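Local structure of protein FkbI (Streptomyces hygroscopicus, 1R2J) at residues R249-E252 with P257-D260; A316-V321 with H331-A336. The protein binds FAD and probably acts as an acyl-ACP dehydrogenase in making the methoxymalonyl extender unit of the polyketide immunosuppressant FK520. All blocks are in the same frame, centred on the assembly; numbering follows the deposited sequence.

Interaction 1: R249-E252 with P257-D260; sequences RTRE and PLGD
A short antiparallel beta hairpin, set at the turn between two long helices, is closed at its base by R251 and E252 meeting P257 and L258. E252 and P257 form a non-hydrogen-bonded pair with their CA atoms 4.1 Å apart, and one residue nearer the helices the L258 N-H reaches the carbonyl oxygen of R251 (N to O 2.9 Å, 157° at the hydrogen). The donor comes nearly head-on to the C=O (160°), while P257 CA adds a C-H···O contact to R251 O at 3.3 Å. The E252 side chain runs alongside the proline ring, OE1 3.9 Å from P257 CG. Beside the hydrogen bond, the L258 isobutyl group passes obliquely over the foot of R251, with CD1 3.5 Å from R251 CG. In R251, CG opposite its own nitrogen (chi1 177°) sets CB and CG against the leucine, and the bend at chi2 turns the rest of the chain away. With an alanine at L258, the aliphatic part of R251 would probably lose its support and be freer to swing. The backbone of G259 bonds to that of A248, and T250 OG1 to A246 O, fixing the hairpin to the end of helix 219-248 just ahead of helix 262-287.

Interaction 2: A316-V321 with H331-A336; sequences ATAAQV and HVVERA
The flat groups here, the H331 ring and the R335 guanidinium, lie against their own end of the chain and take no part in the contact with 316-321, leaving the crossing to V333, which packs against A318 and A319. V333 N lies in the plane of the H331 ring, at its edge, and V332 CA covers one face of the R335 guanidinium, 3.5 Å from its plane and nearer the margin than the middle. R335 NE is further held by G330 O, so the arginine folds back on the start of its helix, where H331 occupies the N-cap position. The side-chain contacts across the segments are apolar and few, and one methyl also packs on main-chain atoms. V333 places CG1 anti to its backbone nitrogen (chi1 173°), and this methyl presses close on the backbone of the opposing helix, 3.3 Å from A319 N. It also touches both alanine methyls, lying 3.7 Å from A319 CB and 4.0 Å from A318 CB. The second methyl, CG2, reaches A318 alone, at 4.1 Å from CB. Alanines on the receiving side keep that surface low, which lets a branched valine come right up to the main chain. This is helix-helix packing within the C-terminal helical domain of the acyl-CoA dehydrogenase fold, joining helix 297-322 to the first turn of helix 332-345. Helix 219-248 packs beside both, touching A318 through C240 and V333 through A243, while L271 of helix 262-287 also meets A318.

In the fold
The two contacts follow one another along the chain, interaction 1 complete before the first residue of interaction 2, and both belong to the C-terminal helical domain. Their centres are about 17 Å apart on the same side of the chain's centre, interaction 1 about 35 Å from that centre and interaction 2 about 20 Å. The hairpin base links helix 219-248 to helix 262-287 at the exposed end of the bundle; the second contact joins the next two helices, 297-322 and 332-345, deeper inside. They just meet, L258 CD1 lying 4.3 Å from V321 O. Both lie away from the FAD-binding residues, so they concern how the four helices are connected and packed, at the surface and in the core respectively.

Interaction 1: R249-E252 with P257-D260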
loop_
_atom_site.group_PDB
_atom_site.type_symbol
_atom_site.label_atom_id
_atom_site.label_comp_id
_atom_site.label_asym_id
_atom_site.label_seq_id
_atom_site.Cartn_x
_atom_site.Cartn_y
_atom_site.Cartn_z
ATOM N N ARG A 249 10.682 -4.097 29.576
ATOM C CA ARG A 249 10.508 -4.946 30.746
ATOM C C ARG A 249 11.649 -5.927 30.952
ATOM O O ARG A 249 11.630 -6.712 31.895
ATOM C CB ARG A 249 9.152 -5.679 30.712
ATOM C CG ARG A 249 8.893 -6.594 29.536
ATOM C CD ARG A 249 7.432 -7.044 29.536
ATOM N NE ARG A 249 7.119 -7.808 28.335
ATOM C CZ ARG A 249 5.893 -8.036 27.872
ATOM N NH1 ARG A 249 4.826 -7.566 28.507
ATOM N NH2 ARG A 249 5.740 -8.712 26.742
ATOM N N THR A 250 12.660 -5.852 30.093
ATOM C CA THR A 250 13.814 -6.740 30.189
ATOM C C THR A 250 15.115 -5.981 30.464
ATOM O O THR A 250 15.908 -6.385 31.310
ATOM C CB THR A 250 13.995 -7.551 28.899
ATOM O OG1 THR A 250 14.205 -6.655 27.804
ATOM C CG2 THR A 250 12.758 -8.396 28.620
ATOM N N ARG A 251 15.333 -4.892 29.734
ATOM C CA ARG A 251 16.528 -4.069 29.907
ATOM C C ARG A 251 16.479 -3.345 31.253
ATOM O O ARG A 251 15.464 -2.754 31.606
ATOM C CB ARG A 251 16.614 -3.035 28.775
ATOM C CG ARG A 251 17.780 -2.045 28.867
ATOM C CD ARG A 251 19.144 -2.731 28.858
ATOM N NE ARG A 251 20.218 -1.800 28.503
ATOM C CZ ARG A 251 21.517 -2.091 28.571
ATOM N NH1 ARG A 251 21.914 -3.286 28.988
ATOM N NH2 ARG A 251 22.424 -1.196 28.201
ATOM N N GLU A 252 17.570 -3.409 32.009
ATOM C CA GLU A 252 17.635 -2.726 33.299
ATOM C C GLU A 252 18.732 -1.676 33.271
ATOM O O GLU A 252 19.800 -1.886 32.683
ATOM C CB GLU A 252 17.911 -3.708 34.445
ATOM C CG GLU A 252 16.755 -4.657 34.741
ATOM C CD GLU A 252 16.886 -5.353 36.088
ATOM O OE1 GLU A 252 16.017 -6.188 36.414
ATOM O OE2 GLU A 252 17.851 -5.063 36.826
ATOM N N PRO A 257 14.156 -2.238 35.723
ATOM C CA PRO A 257 13.732 -2.321 34.325
ATOM C C PRO A 257 13.394 -0.922 33.815
ATOM O O PRO A 257 12.852 -0.106 34.554
ATOM C CB PRO A 257 12.505 -3.231 34.392
ATOM C CG PRO A 257 12.790 -4.100 35.603
ATOM C CD PRO A 257 13.308 -3.081 36.583
ATOM N N LEU A 258 13.735 -0.647 32.561
ATOM C CA LEU A 258 13.465 0.653 31.956
ATOM C C LEU A 258 12.003 1.038 32.154
ATOM O O LEU A 258 11.675 2.203 32.360
ATOM C CB LEU A 258 13.759 0.608 30.454
ATOM C CG LEU A 258 15.175 0.253 30.002
ATOM C CD1 LEU A 258 15.227 0.264 28.483
ATOM C CD2 LEU A 258 16.180 1.239 30.583
ATOM N N GLY A 259 11.129 0.040 32.082
ATOM C CA GLY A 259 9.709 0.285 32.238
ATOM C C GLY A 259 9.352 0.955 33.547
ATOM O O GLY A 259 8.313 1.607 33.634
ATOM N N ASP A 260 10.195 0.785 34.567
ATOM C CA ASP A 260 9.936 1.394 35.869
ATOM C C ASP A 260 10.307 2.874 35.906
ATOM O O ASP A 260 9.959 3.574 36.847
ATOM C CB ASP A 260 10.677 0.649 36.990
ATOM C CG ASP A 260 10.102 -0.734 37.253
ATOM O OD1 ASP A 260 9.003 -1.031 36.750
ATOM O OD2 ASP A 260 10.742 -1.525 37.977
#

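Interaction 2: A316-V321 with H331-A336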
loop_
_atom_site.group_PDB
_atom_site.type_symbol
_atom_site.label_atom_id
_atom_site.label_comp_id
_atom_site.label_asym_id
_atom_site.label_seq_id
_atom_site.Cartn_x
_atom_site.Cartn_y
_atom_site.Cartn_z
ATOM N N ALA A 316 9.430 6.786 15.959
ATOM C CA ALA A 316 10.497 7.599 16.542
ATOM C C ALA A 316 10.589 7.350 18.047
ATOM O O ALA A 316 11.681 7.296 18.613
ATOM C CB ALA A 316 10.252 9.087 16.262
ATOM N N THR A 317 9.433 7.188 18.683
ATOM C CA THR A 317 9.352 6.936 20.122
ATOM C C THR A 317 9.943 5.570 20.472
ATOM O O THR A 317 10.688 5.435 21.449
ATOM C CB THR A 317 7.889 7.005 20.588
ATOM O OG1 THR A 317 7.398 8.334 20.370
ATOM C CG2 THR A 317 7.760 6.647 22.068
ATOM N N ALA A 318 9.619 4.562 19.664
ATOM C CA ALA A 318 10.125 3.212 19.890
ATOM C C ALA A 318 11.642 3.194 19.696
ATOM O O ALA A 318 12.366 2.531 20.441
ATOM C CB ALA A 318 9.457 2.218 18.925
ATOM N N ALA A 319 12.122 3.914 18.688
ATOM C CA ALA A 319 13.555 3.963 18.440
ATOM C C ALA A 319 14.251 4.565 19.652
ATOM O O ALA A 319 15.344 4.142 20.019
ATOM C CB ALA A 319 13.856 4.791 17.193
ATOM N N GLN A 320 13.614 5.554 20.271
ATOM C CA GLN A 320 14.181 6.210 21.446
ATOM C C GLN A 320 14.306 5.208 22.595
ATOM O O GLN A 320 15.335 5.137 23.264
ATOM C CB GLN A 320 13.292 7.376 21.875
ATOM C CG GLN A 320 13.851 8.190 23.034
ATOM C CD GLN A 320 15.027 9.037 22.612
ATOM O OE1 GLN A 320 15.813 9.502 23.444
ATOM N NE2 GLN A 320 15.152 9.253 21.308
ATOM N N VAL A 321 13.246 4.438 22.819
ATOM C CA VAL A 321 13.213 3.434 23.877
ATOM C C VAL A 321 14.305 2.383 23.697
ATOM O O VAL A 321 15.082 2.109 24.620
ATOM C CB VAL A 321 11.827 2.742 23.917
ATOM C CG1 VAL A 321 11.827 1.599 24.937
ATOM C CG2 VAL A 321 10.749 3.775 24.283
ATOM N N HIS A 331 16.682 -4.182 12.185
ATOM C CA HIS A 331 15.627 -3.917 13.160
ATOM C C HIS A 331 14.225 -3.450 12.807
ATOM O O HIS A 331 14.054 -2.486 12.085
ATOM C CB HIS A 331 16.164 -2.943 14.224
ATOM C CG HIS A 331 15.725 -3.274 15.618
ATOM N ND1 HIS A 331 16.499 -4.018 16.485
ATOM C CD2 HIS A 331 14.562 -3.028 16.268
ATOM C CE1 HIS A 331 15.826 -4.227 17.603
ATOM N NE2 HIS A 331 14.647 -3.643 17.494
ATOM N N VAL A 332 13.245 -4.144 13.394
ATOM C CA VAL A 332 11.831 -3.811 13.227
ATOM C C VAL A 332 11.631 -2.323 13.506
ATOM O O VAL A 332 10.934 -1.636 12.772
ATOM C CB VAL A 332 10.901 -4.598 14.204
ATOM C CG1 VAL A 332 10.758 -6.020 13.743
ATOM C CG2 VAL A 332 11.463 -4.560 15.626
ATOM N N VAL A 333 12.249 -1.826 14.570
ATOM C CA VAL A 333 12.109 -0.417 14.912
ATOM C C VAL A 333 12.876 0.443 13.915
ATOM O O VAL A 333 12.419 1.522 13.537
ATOM C CB VAL A 333 12.574 -0.147 16.360
ATOM C CG1 VAL A 333 12.577 1.342 16.641
ATOM C CG2 VAL A 333 11.613 -0.832 17.333
ATOM N N GLU A 334 14.024 -0.056 13.473
ATOM C CA GLU A 334 14.853 0.634 12.486
ATOM C C GLU A 334 14.054 0.854 11.202
ATOM O O GLU A 334 14.013 1.957 10.656
ATOM C CB GLU A 334 16.086 -0.215 12.163
ATOM C CG GLU A 334 16.591 -0.046 10.723
ATOM C CD GLU A 334 17.194 1.309 10.523
ATOM O OE1 GLU A 334 17.263 1.792 9.375
ATOM O OE2 GLU A 334 17.609 1.888 11.546
ATOM N N ARG A 335 13.445 -0.222 10.718
ATOM C CA ARG A 335 12.641 -0.197 9.503
ATOM C C ARG A 335 11.338 0.589 9.675
ATOM O O ARG A 335 10.902 1.284 8.755
ATOM C CB ARG A 335 12.323 -1.630 9.062
ATOM C CG ARG A 335 13.544 -2.421 8.622
ATOM C CD ARG A 335 13.174 -3.799 8.097
ATOM N NE ARG A 335 12.872 -4.763 9.155
ATOM C CZ ARG A 335 11.652 -5.104 9.555
ATOM N NH1 ARG A 335 10.585 -4.558 8.994
ATOM N NH2 ARG A 335 11.500 -6.017 10.506
ATOM N N ALA A 336 10.714 0.469 10.844
ATOM C CA ALA A 336 9.469 1.189 11.111
ATOM C C ALA A 336 9.708 2.690 10.971
ATOM O O ALA A 336 8.893 3.413 10.404
ATOM C CB ALA A 336 8.970 0.878 12.526
#